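Local coordinates for putative sugar binding protein (Geobacillus stearothermophilus, PDB 6GT9), which binds galactose and probably glucose, likely as the extracellular sugar-binding part of a three-component sensing system linked to galactan utilization, at residues A[140-145]-A[173-178]; A[157-162]-A[202-207]; A[216-221]-A[244-249]; A[263-268]-A[297-302]. One frame throughout, in Å; residues are numbered along the deposited sequence.

Contact 1: A[140-145]-A[173-178]; sequences FLAGRA and RGFEDA
Phe-140 and Ala-178 lead the packing of two neighbouring helices, 135-149 and 166-179, which lie on the same side of the mixed sheet in the C-terminal half of this periplasmic-binding-protein fold. The local axes come within 6.8 Å and cross at -39°, a close approach made possible by a glycine on each helix. At Gly-174 the carbonyl oxygen accepts a CA-H...O contact from Phe-140 CA at 3.2 Å. At Gly-143 a beta carbon would collide with Ala-178 CB and Phe-175 O; with hydrogen there instead, Gly-143 CA lies 3.5 Å from Phe-175 CD2.

With CG anti to the backbone N (chi1 -166°), the Phe-140 ring receives the Ala-178 methyl over one face in a CH-pi contact, CB standing 3.8 Å from the ring centroid and displaced slightly toward the rim near CD2. The Arg-144 chain bends at chi2, and one face of its guanidinium, toward the rim, is met by Phe-140 CZ. An alanine in place of Phe-140 would probably leave Ala-178 CB without its aromatic partner and the Arg-144 guanidinium freer to turn. Phe-175 is also stacked on the ring of Tyr-218, on the sheet side.

Along the second helix Arg-173 NE forms a salt bridge to Asp-177 OD1, an oxygen shared with Arg-180, while Asp-177 OD2 bonds Tyr-136. At the far edge, Arg-144 NH1 comes within 3.1 Å of Ala-178 O near the guanidinium plane, at an angle too poor for a hydrogen bond.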
# COMPACT_ATOMS: atom_id res chain seq x y z
N PHE A 140 2.04 -1.35 -13.12
CA PHE A 140 2.54 -1.45 -14.48
C PHE A 140 3.97 -1.96 -14.51
O PHE A 140 4.32 -2.84 -15.32
CB PHE A 140 2.43 -0.08 -15.15
CG PHE A 140 2.61 -0.10 -16.65
CD1 PHE A 140 3.86 0.07 -17.21
CD2 PHE A 140 1.51 -0.25 -17.48
CE1 PHE A 140 4.02 0.07 -18.61
CE2 PHE A 140 1.66 -0.26 -18.87
CZ PHE A 140 2.91 -0.09 -19.43
N LEU A 141 4.83 -1.43 -13.62
CA LEU A 141 6.19 -1.93 -13.50
C LEU A 141 6.22 -3.39 -13.09
O LEU A 141 7.05 -4.16 -13.58
CB LEU A 141 6.98 -1.09 -12.50
CG LEU A 141 7.27 0.36 -12.90
CD1 LEU A 141 8.00 1.10 -11.76
CD2 LEU A 141 8.07 0.43 -14.22
N ALA A 142 5.36 -3.78 -12.15
CA ALA A 142 5.28 -5.19 -11.78
C ALA A 142 4.87 -6.04 -12.98
O ALA A 142 5.40 -7.15 -13.17
CB ALA A 142 4.29 -5.39 -10.62
N GLY A 143 3.97 -5.52 -13.81
CA GLY A 143 3.57 -6.26 -15.00
C GLY A 143 4.70 -6.39 -16.01
O GLY A 143 4.94 -7.47 -16.57
N ARG A 144 5.40 -5.28 -16.29
CA ARG A 144 6.59 -5.34 -17.13
C ARG A 144 7.59 -6.36 -16.59
O ARG A 144 8.15 -7.17 -17.35
CB ARG A 144 7.25 -3.97 -17.21
CG ARG A 144 6.54 -2.98 -18.12
CD ARG A 144 6.86 -3.26 -19.59
NE ARG A 144 6.37 -2.20 -20.47
CZ ARG A 144 5.25 -2.28 -21.17
NH1 ARG A 144 4.52 -3.39 -21.11
NH2 ARG A 144 4.87 -1.27 -21.94
N ALA A 145 7.80 -6.36 -15.28
CA ALA A 145 8.80 -7.24 -14.68
C ALA A 145 8.43 -8.70 -14.86
O ALA A 145 9.27 -9.53 -15.24
CB ALA A 145 8.94 -6.91 -13.19
N ARG A 173 -4.78 -2.94 -11.97
CA ARG A 173 -5.11 -2.44 -13.30
C ARG A 173 -3.85 -2.09 -14.09
O ARG A 173 -3.79 -2.35 -15.30
CB ARG A 173 -6.04 -1.23 -13.18
CG ARG A 173 -6.51 -0.68 -14.52
CD ARG A 173 -7.28 -1.75 -15.28
NE ARG A 173 -7.35 -1.45 -16.71
CZ ARG A 173 -8.24 -0.64 -17.26
NH1 ARG A 173 -9.14 -0.02 -16.51
NH2 ARG A 173 -8.21 -0.42 -18.57
N GLY A 174 -2.84 -1.52 -13.43
CA GLY A 174 -1.59 -1.25 -14.12
C GLY A 174 -0.86 -2.52 -14.55
O GLY A 174 -0.27 -2.59 -15.63
N PHE A 175 -0.89 -3.54 -13.69
CA PHE A 175 -0.33 -4.84 -14.05
C PHE A 175 -1.00 -5.39 -15.30
O PHE A 175 -0.32 -5.82 -16.25
CB PHE A 175 -0.50 -5.81 -12.87
CG PHE A 175 -0.06 -7.23 -13.15
CD1 PHE A 175 -0.94 -8.16 -13.68
CD2 PHE A 175 1.23 -7.63 -12.85
CE1 PHE A 175 -0.55 -9.47 -13.91
CE2 PHE A 175 1.65 -8.95 -13.09
CZ PHE A 175 0.75 -9.87 -13.62
N GLU A 176 -2.33 -5.39 -15.31
CA GLU A 176 -3.09 -5.94 -16.42
C GLU A 176 -2.79 -5.19 -17.72
O GLU A 176 -2.63 -5.81 -18.78
CB GLU A 176 -4.58 -5.89 -16.08
CG GLU A 176 -4.97 -6.89 -14.99
CD GLU A 176 -6.38 -6.66 -14.45
OE1 GLU A 176 -6.95 -5.57 -14.69
OE2 GLU A 176 -6.92 -7.58 -13.79
N ASP A 177 -2.70 -3.86 -17.66
CA ASP A 177 -2.36 -3.10 -18.86
C ASP A 177 -0.97 -3.46 -19.36
O ASP A 177 -0.73 -3.52 -20.58
CB ASP A 177 -2.45 -1.60 -18.59
CG ASP A 177 -3.88 -1.12 -18.37
OD1 ASP A 177 -4.82 -1.84 -18.76
OD2 ASP A 177 -4.06 -0.01 -17.83
N ALA A 178 -0.03 -3.70 -18.44
CA ALA A 178 1.35 -3.94 -18.84
C ALA A 178 1.52 -5.30 -19.52
O ALA A 178 2.33 -5.43 -20.45
CB ALA A 178 2.28 -3.83 -17.64

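Contact 2: A[157-162]-A[202-207]; sequences AIITGS and EKAYTI
Ala-157 and Ile-159 of strand 154-160 meet Ile-207 and Ala-204 of helix 197-210 through apolar contacts alone. The Ala-157 methyl fits against both arms of Ile-207, with CB 3.7 Å from CG2 and 3.9 Å from CD1. Two residues further on, Ile-159 carries its CG1 beside the backbone N (chi1 -59°) and extends to CD1, which reaches the helix at Ala-204, 4.1 Å from CB. Ile-159 CG1 also approaches Ile-207 CD1 at 4.3 Å, so the two isoleucines close the layer between strand and helix, and the aliphatic start of Lys-203 borders it at CB.

Within the helix, Lys-203 O accepts both the backbone N of Ile-207 and the hydroxyl of Thr-206, the latter at 3.0 Å between OG1 and O.

The helix runs nearly antiparallel to the strand, at 160° with the local axes 9.5 Å apart, as expected of the connecting helix in a beta-alpha-beta crossover. It links edge strand 185-192 to strand 216-219 and passes across strand 154-160, which lies between them in the sheet. Helix 224-235 packs alongside, with Val-228 touching Ile-159 and Val-231 touching Ala-204.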
# COMPACT_ATOMS: atom_id res chain seq x y z
N ALA A 157 -1.98 -15.99 -11.20
CA ALA A 157 -2.99 -15.66 -10.20
C ALA A 157 -2.56 -14.42 -9.45
O ALA A 157 -1.36 -14.19 -9.24
CB ALA A 157 -3.20 -16.82 -9.21
N ILE A 158 -3.55 -13.63 -9.02
CA ILE A 158 -3.34 -12.36 -8.34
C ILE A 158 -3.94 -12.46 -6.95
O ILE A 158 -5.09 -12.90 -6.80
CB ILE A 158 -3.97 -11.18 -9.09
CG1 ILE A 158 -3.31 -11.00 -10.45
CG2 ILE A 158 -3.88 -9.88 -8.24
CD1 ILE A 158 -3.88 -9.84 -11.28
N ILE A 159 -3.17 -12.10 -5.95
CA ILE A 159 -3.69 -11.86 -4.61
C ILE A 159 -3.58 -10.37 -4.33
O ILE A 159 -2.51 -9.77 -4.47
CB ILE A 159 -2.96 -12.73 -3.58
CG1 ILE A 159 -3.16 -14.20 -3.99
CG2 ILE A 159 -3.46 -12.47 -2.18
CD1 ILE A 159 -2.65 -15.19 -3.03
N THR A 160 -4.70 -9.75 -3.98
CA THR A 160 -4.78 -8.32 -3.78
C THR A 160 -5.35 -8.04 -2.39
O THR A 160 -6.09 -8.86 -1.84
CB THR A 160 -5.62 -7.65 -4.90
OG1 THR A 160 -5.50 -6.23 -4.83
CG2 THR A 160 -7.09 -8.04 -4.80
N GLY A 161 -4.99 -6.90 -1.82
CA GLY A 161 -5.46 -6.58 -0.47
C GLY A 161 -6.97 -6.54 -0.37
O GLY A 161 -7.55 -7.04 0.60
N SER A 162 -7.63 -5.94 -1.36
CA SER A 162 -9.08 -5.90 -1.44
C SER A 162 -9.45 -5.42 -2.83
O SER A 162 -8.65 -4.78 -3.51
CB SER A 162 -9.70 -4.98 -0.37
OG SER A 162 -9.30 -3.64 -0.54
N GLU A 202 -4.15 -18.80 2.65
CA GLU A 202 -5.37 -19.57 2.40
C GLU A 202 -5.81 -19.43 0.95
O GLU A 202 -6.12 -20.42 0.28
CB GLU A 202 -6.49 -19.14 3.35
CG GLU A 202 -6.25 -19.57 4.80
CD GLU A 202 -7.26 -18.96 5.79
OE1 GLU A 202 -7.30 -19.46 6.94
OE2 GLU A 202 -7.99 -18.01 5.44
N LYS A 203 -5.82 -18.20 0.44
CA LYS A 203 -6.23 -17.97 -0.94
C LYS A 203 -5.27 -18.64 -1.92
O LYS A 203 -5.70 -19.23 -2.92
CB LYS A 203 -6.33 -16.47 -1.22
CG LYS A 203 -7.47 -15.79 -0.46
CD LYS A 203 -8.80 -16.47 -0.77
CE LYS A 203 -9.98 -15.65 -0.27
NZ LYS A 203 -9.77 -15.29 1.14
N ALA A 204 -3.96 -18.57 -1.65
CA ALA A 204 -3.00 -19.21 -2.54
C ALA A 204 -3.27 -20.70 -2.64
O ALA A 204 -3.23 -21.27 -3.74
CB ALA A 204 -1.57 -18.98 -2.05
N TYR A 205 -3.54 -21.34 -1.51
CA TYR A 205 -3.79 -22.78 -1.48
C TYR A 205 -5.02 -23.14 -2.30
O TYR A 205 -4.97 -24.02 -3.17
CB TYR A 205 -3.91 -23.25 -0.04
CG TYR A 205 -4.24 -24.72 0.12
CD1 TYR A 205 -3.23 -25.68 0.14
CD2 TYR A 205 -5.55 -25.14 0.28
CE1 TYR A 205 -3.53 -27.02 0.29
CE2 TYR A 205 -5.86 -26.48 0.43
CZ TYR A 205 -4.84 -27.41 0.43
OH TYR A 205 -5.15 -28.74 0.57
N THR A 206 -6.14 -22.45 -2.06
CA THR A 206 -7.36 -22.75 -2.82
C THR A 206 -7.19 -22.44 -4.31
O THR A 206 -7.78 -23.12 -5.15
CB THR A 206 -8.55 -21.98 -2.24
OG1 THR A 206 -8.32 -20.57 -2.36
CG2 THR A 206 -8.74 -22.32 -0.78
N ILE A 207 -6.40 -21.41 -4.65
CA ILE A 207 -6.12 -21.14 -6.07
C ILE A 207 -5.41 -22.32 -6.70
O ILE A 207 -5.75 -22.75 -7.82
CB ILE A 207 -5.30 -19.84 -6.22
CG1 ILE A 207 -6.14 -18.60 -5.95
CG2 ILE A 207 -4.72 -19.75 -7.63
CD1 ILE A 207 -5.35 -17.31 -6.00

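Contact 3: A[216-221]-A[244-249]; sequences AFYGTS and IGFDTL. With GAL (beta-D-galactopyranose), chain E.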
# COMPACT_ATOMS: atom_id res chain seq x y z
N ALA A 216 2.48 -18.67 -11.71
CA ALA A 216 2.93 -17.32 -11.39
C ALA A 216 1.92 -16.64 -10.47
O ALA A 216 0.71 -16.72 -10.70
CB ALA A 216 3.13 -16.49 -12.67
N PHE A 217 2.42 -15.97 -9.44
CA PHE A 217 1.60 -15.18 -8.52
C PHE A 217 2.06 -13.73 -8.53
O PHE A 217 3.25 -13.45 -8.63
CB PHE A 217 1.68 -15.69 -7.09
CG PHE A 217 0.88 -16.93 -6.83
CD1 PHE A 217 1.43 -18.19 -7.04
CD2 PHE A 217 -0.42 -16.85 -6.33
CE1 PHE A 217 0.70 -19.35 -6.77
CE2 PHE A 217 -1.17 -18.01 -6.07
CZ PHE A 217 -0.60 -19.26 -6.29
N TYR A 218 1.09 -12.82 -8.39
CA TYR A 218 1.32 -11.39 -8.24
C TYR A 218 0.57 -10.93 -6.99
O TYR A 218 -0.66 -11.02 -6.96
CB TYR A 218 0.83 -10.63 -9.47
CG TYR A 218 0.74 -9.12 -9.34
CD1 TYR A 218 1.76 -8.38 -8.75
CD2 TYR A 218 -0.33 -8.43 -9.89
CE1 TYR A 218 1.70 -6.99 -8.66
CE2 TYR A 218 -0.40 -7.04 -9.82
CZ TYR A 218 0.62 -6.33 -9.22
OH TYR A 218 0.55 -4.95 -9.16
N GLY A 219 1.29 -10.47 -5.98
CA GLY A 219 0.69 -9.91 -4.77
C GLY A 219 0.80 -8.40 -4.79
O GLY A 219 1.84 -7.86 -5.19
N THR A 220 -0.26 -7.71 -4.38
CA THR A 220 -0.30 -6.26 -4.54
C THR A 220 -0.22 -5.50 -3.23
O THR A 220 -0.33 -4.27 -3.26
CB THR A 220 -1.56 -5.83 -5.31
OG1 THR A 220 -2.74 -6.07 -4.52
CG2 THR A 220 -1.67 -6.59 -6.63
N SER A 221 -0.05 -6.18 -2.10
CA SER A 221 0.13 -5.50 -0.83
C SER A 221 1.20 -6.24 -0.04
O SER A 221 1.66 -7.31 -0.43
CB SER A 221 -1.20 -5.39 -0.06
OG SER A 221 -1.67 -6.65 0.39
N ILE A 244 5.92 -12.40 -7.79
CA ILE A 244 6.26 -10.99 -7.66
C ILE A 244 5.29 -10.37 -6.66
O ILE A 244 4.07 -10.54 -6.78
CB ILE A 244 6.28 -10.25 -9.01
CG1 ILE A 244 6.67 -8.77 -8.81
CG2 ILE A 244 4.96 -10.41 -9.74
CD1 ILE A 244 7.13 -8.03 -10.08
N GLY A 245 5.83 -9.72 -5.64
CA GLY A 245 5.00 -9.10 -4.61
C GLY A 245 5.30 -7.63 -4.42
O GLY A 245 5.99 -7.02 -5.25
N PHE A 246 4.78 -7.04 -3.34
CA PHE A 246 4.97 -5.64 -3.01
C PHE A 246 5.75 -5.48 -1.71
O PHE A 246 5.65 -6.31 -0.80
CB PHE A 246 3.63 -4.89 -2.89
CG PHE A 246 3.32 -4.01 -4.08
CD1 PHE A 246 2.92 -4.57 -5.28
CD2 PHE A 246 3.44 -2.64 -3.98
CE1 PHE A 246 2.64 -3.78 -6.37
CE2 PHE A 246 3.17 -1.83 -5.08
CZ PHE A 246 2.77 -2.41 -6.28
N ASP A 247 6.54 -4.41 -1.66
CA ASP A 247 7.23 -3.91 -0.48
C ASP A 247 8.39 -4.80 -0.05
O ASP A 247 8.66 -5.84 -0.67
CB ASP A 247 6.24 -3.70 0.67
CG ASP A 247 5.10 -2.81 0.26
OD1 ASP A 247 5.33 -1.65 -0.14
OD2 ASP A 247 3.96 -3.30 0.28
N THR A 248 9.09 -4.37 0.99
CA THR A 248 10.39 -4.93 1.33
C THR A 248 10.46 -5.25 2.81
O THR A 248 11.50 -5.07 3.45
CB THR A 248 11.52 -3.97 0.93
OG1 THR A 248 11.31 -2.70 1.55
CG2 THR A 248 11.56 -3.78 -0.59
N LEU A 249 9.36 -5.74 3.37
CA LEU A 249 9.38 -6.22 4.74
C LEU A 249 10.42 -7.33 4.87
O LEU A 249 10.70 -8.04 3.90
CB LEU A 249 8.00 -6.72 5.16
CG LEU A 249 6.94 -5.61 5.22
CD1 LEU A 249 5.57 -6.17 5.51
CD2 LEU A 249 7.32 -4.53 6.24
C1 GAL E . 1.10 -1.99 1.19
C2 GAL E . 0.13 -0.83 1.05
C3 GAL E . -0.46 -0.42 2.41
C4 GAL E . -1.11 -1.61 3.08
C5 GAL E . -0.16 -2.79 3.13
C6 GAL E . -0.82 -4.08 3.62
O1 GAL E . 1.59 -2.35 -0.09
O2 GAL E . 0.79 0.32 0.49
O3 GAL E . -1.47 0.53 2.23
O4 GAL E . -2.30 -1.99 2.37
O5 GAL E . 0.43 -3.11 1.80
O6 GAL E . 0.14 -5.03 4.00
O HOH W 1 3.59 -8.95 -1.57
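Ile-244 is gripped through both its backbone polar atoms: its N donates to Phe-217 O at 3.0 Å and its O accepts from Gly-219 N at 2.9 Å, with N-H...O angles of 170° and 162°. Where the strands part, a water takes over, donating to Ser-221 O at 2.8 Å and accepting from Phe-246 N at 2.9 Å. Just beyond, the galactose hydroxyl O1 donates to Asp-247 OD2 in a short 2.6 Å bond. The other carboxylate oxygen, OD1, accepts from Gln-267 NE2, which restrains the rotation of the carboxylate. Ser-221 brings CB to within 3.4 Å of GAL O5, while its OG is turned between the backbone N and carbonyl carbon (chi1 69°) and bonds Asp-224.

These are the parallel strands of one beta-alpha-beta unit, joined by helix 224-235. Their C-terminal ends open into the sugar pocket, as is usual in sugar-binding proteins of this fold.

Tyr-218 and Ile-244 pack on the sheet face turned to helix 135-149, with Tyr-218 CD1 3.9 Å from Ile-244 CG2. Further along, Phe-246 CE1 meets the edge of the tyrosine ring near its hydroxyl, which is itself bonded to Arg-171 O. The Phe-246 ring has Gly-219 O at its edge, 3.5 Å from CD1. Over one face, displaced toward the rim, stands Thr-220 O, an acceptor for Arg-171 NH1.

Contact 4: A[263-268]-A[297-302]; sequences ATVVQE and TKVIRK. With GAL (beta-D-galactopyranose), chain E.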
# COMPACT_ATOMS: atom_id res chain seq x y z
N ALA A 263 10.72 -11.29 -7.26
CA ALA A 263 10.83 -9.85 -7.41
C ALA A 263 9.87 -9.19 -6.45
O ALA A 263 8.94 -9.82 -5.95
CB ALA A 263 10.53 -9.40 -8.84
N THR A 264 10.09 -7.90 -6.20
CA THR A 264 9.11 -7.18 -5.40
C THR A 264 9.18 -5.69 -5.72
O THR A 264 10.23 -5.16 -6.10
CB THR A 264 9.30 -7.46 -3.89
OG1 THR A 264 8.11 -7.06 -3.19
CG2 THR A 264 10.50 -6.74 -3.32
N VAL A 265 8.04 -5.02 -5.57
CA VAL A 265 7.92 -3.60 -5.89
C VAL A 265 8.25 -2.77 -4.66
O VAL A 265 7.63 -2.94 -3.59
CB VAL A 265 6.51 -3.27 -6.42
CG1 VAL A 265 6.43 -1.79 -6.81
CG2 VAL A 265 6.19 -4.17 -7.62
N VAL A 266 9.21 -1.86 -4.80
CA VAL A 266 9.66 -1.06 -3.67
C VAL A 266 8.70 0.10 -3.44
O VAL A 266 8.21 0.72 -4.39
CB VAL A 266 11.09 -0.54 -3.90
CG1 VAL A 266 11.55 0.31 -2.72
CG2 VAL A 266 12.04 -1.72 -4.12
N GLN A 267 8.41 0.39 -2.18
CA GLN A 267 7.78 1.65 -1.81
C GLN A 267 8.64 2.31 -0.74
O GLN A 267 9.61 1.73 -0.25
CB GLN A 267 6.35 1.46 -1.29
CG GLN A 267 5.34 0.90 -2.29
CD GLN A 267 3.92 1.03 -1.78
OE1 GLN A 267 3.22 2.00 -2.09
NE2 GLN A 267 3.49 0.07 -0.97
N GLU A 268 8.29 3.54 -0.36
CA GLU A 268 9.03 4.28 0.65
C GLU A 268 8.09 4.68 1.79
O GLU A 268 7.76 5.86 1.94
CB GLU A 268 9.69 5.52 0.05
CG GLU A 268 10.59 5.25 -1.15
CD GLU A 268 11.79 4.36 -0.84
OE1 GLU A 268 12.10 4.13 0.35
OE2 GLU A 268 12.44 3.90 -1.81
N THR A 297 9.29 4.30 -6.61
CA THR A 297 8.88 2.91 -6.76
C THR A 297 9.68 2.30 -7.91
O THR A 297 10.04 2.98 -8.87
CB THR A 297 7.35 2.75 -7.00
OG1 THR A 297 6.97 1.36 -6.93
CG2 THR A 297 6.93 3.30 -8.35
N LYS A 298 9.99 1.01 -7.77
CA LYS A 298 10.81 0.28 -8.74
C LYS A 298 10.77 -1.19 -8.37
O LYS A 298 10.61 -1.53 -7.20
CB LYS A 298 12.26 0.76 -8.73
CG LYS A 298 12.95 0.60 -7.38
CD LYS A 298 14.46 0.67 -7.50
CE LYS A 298 15.07 1.41 -6.32
NZ LYS A 298 16.56 1.27 -6.25
N VAL A 299 10.94 -2.05 -9.36
CA VAL A 299 11.02 -3.48 -9.11
C VAL A 299 12.47 -3.82 -8.78
O VAL A 299 13.39 -3.37 -9.46
CB VAL A 299 10.51 -4.28 -10.32
CG1 VAL A 299 10.62 -5.79 -10.04
CG2 VAL A 299 9.07 -3.90 -10.60
N ILE A 300 12.66 -4.58 -7.72
CA ILE A 300 13.98 -5.10 -7.38
C ILE A 300 13.91 -6.62 -7.40
O ILE A 300 12.85 -7.23 -7.22
CB ILE A 300 14.48 -4.60 -6.02
CG1 ILE A 300 13.53 -5.04 -4.90
CG2 ILE A 300 14.67 -3.08 -6.05
CD1 ILE A 300 14.21 -5.61 -3.68
N ARG A 301 15.07 -7.22 -7.62
CA ARG A 301 15.24 -8.67 -7.62
C ARG A 301 16.40 -9.00 -6.68
O ARG A 301 17.01 -8.11 -6.09
CB ARG A 301 15.48 -9.20 -9.05
CG ARG A 301 14.34 -8.89 -10.01
CD ARG A 301 14.74 -9.10 -11.46
NE ARG A 301 13.61 -8.95 -12.38
CZ ARG A 301 13.25 -7.79 -12.94
NH1 ARG A 301 13.92 -6.69 -12.66
NH2 ARG A 301 12.21 -7.74 -13.77
N LYS A 302 16.69 -10.30 -6.57
CA LYS A 302 17.76 -10.76 -5.68
C LYS A 302 19.10 -10.12 -6.02
O LYS A 302 19.93 -9.91 -5.12
CB LYS A 302 17.86 -12.28 -5.77
CG LYS A 302 18.92 -12.91 -4.88
CD LYS A 302 19.12 -14.37 -5.25
CE LYS A 302 20.33 -14.96 -4.55
NZ LYS A 302 20.16 -14.96 -3.08
C1 GAL E . 1.10 -1.99 1.19
C2 GAL E . 0.13 -0.83 1.05
C3 GAL E . -0.46 -0.42 2.41
C4 GAL E . -1.11 -1.61 3.08
C5 GAL E . -0.16 -2.79 3.13
C6 GAL E . -0.82 -4.08 3.62
O1 GAL E . 1.59 -2.35 -0.09
O2 GAL E . 0.79 0.32 0.49
O3 GAL E . -1.47 0.53 2.23
O4 GAL E . -2.30 -1.99 2.37
O5 GAL E . 0.43 -3.11 1.80
O6 GAL E . 0.14 -5.03 4.00
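Thr-297 holds OG1 anti to its backbone N (chi1 -171°), which directs the hydroxyl at Val-266 O; OG1 donates there at 2.9 Å, nearly along the C=O axis. Thr-297 OG1 also lies 3.2 Å from Val-265 CG1. Ile-300 places CG1 between the backbone N and carbonyl carbon (chi1 60°), leaving CG2 to meet Val-266 CG2 at 3.5 Å, the two side chains crossing at about a right angle.

Strand 298-301 forms the antiparallel edge of the otherwise parallel C-terminal sheet. Thr-264 and Ile-300 are a hydrogen-bonded pair, each N donating to the other's O at 3.0 Å, and Val-266 N donates to Lys-298 O at 2.8 Å. Val-265 and Val-299, a non-hydrogen-bonded pair, share with Ala-263 the face turned to helix 135-149; there Ala-263 CB is 3.8 Å from Val-299 CG1. Ile-300 and Thr-264 lie side by side on the other face, toward helix 250-258.

An alanine in place of Thr-297 would probably leave Val-266 O without its hydroxyl donor and open a gap beside Val-265 CG1.

Gln-267 NE2 donates to GAL O2 at 3.1 Å with an N-H...O angle of 172°, while OE1 accepts from Thr-133. The side chain is thus bonded at both its nitrogen and its oxygen, which would hold the amide in one orientation. The nearby carboxylate of Asp-247 would probably polarise the NH2 group that Gln-267 presents to the sugar.

From the N terminus, the chain enters the C-terminal domain just before helix 135-149. Contact 1 closes the loop from this helix through strand 154-160 to helix 166-179. Contact 2 opens inside that loop and closes beyond it, so the two cross: contact 1 pairs two helices on one face of the mixed sheet, contact 2 ties a helix on the other face to one of its strands. Contact 3 follows in series and closes a single beta-alpha-beta unit; Thr-160 and Thr-220 link it to contact 2. Contact 4 comes last, its loop passing through strand 292-294 of the other domain before returning as the edge strand. Contacts 3 and 4 both reach the galactose, and contact 1 packs against both.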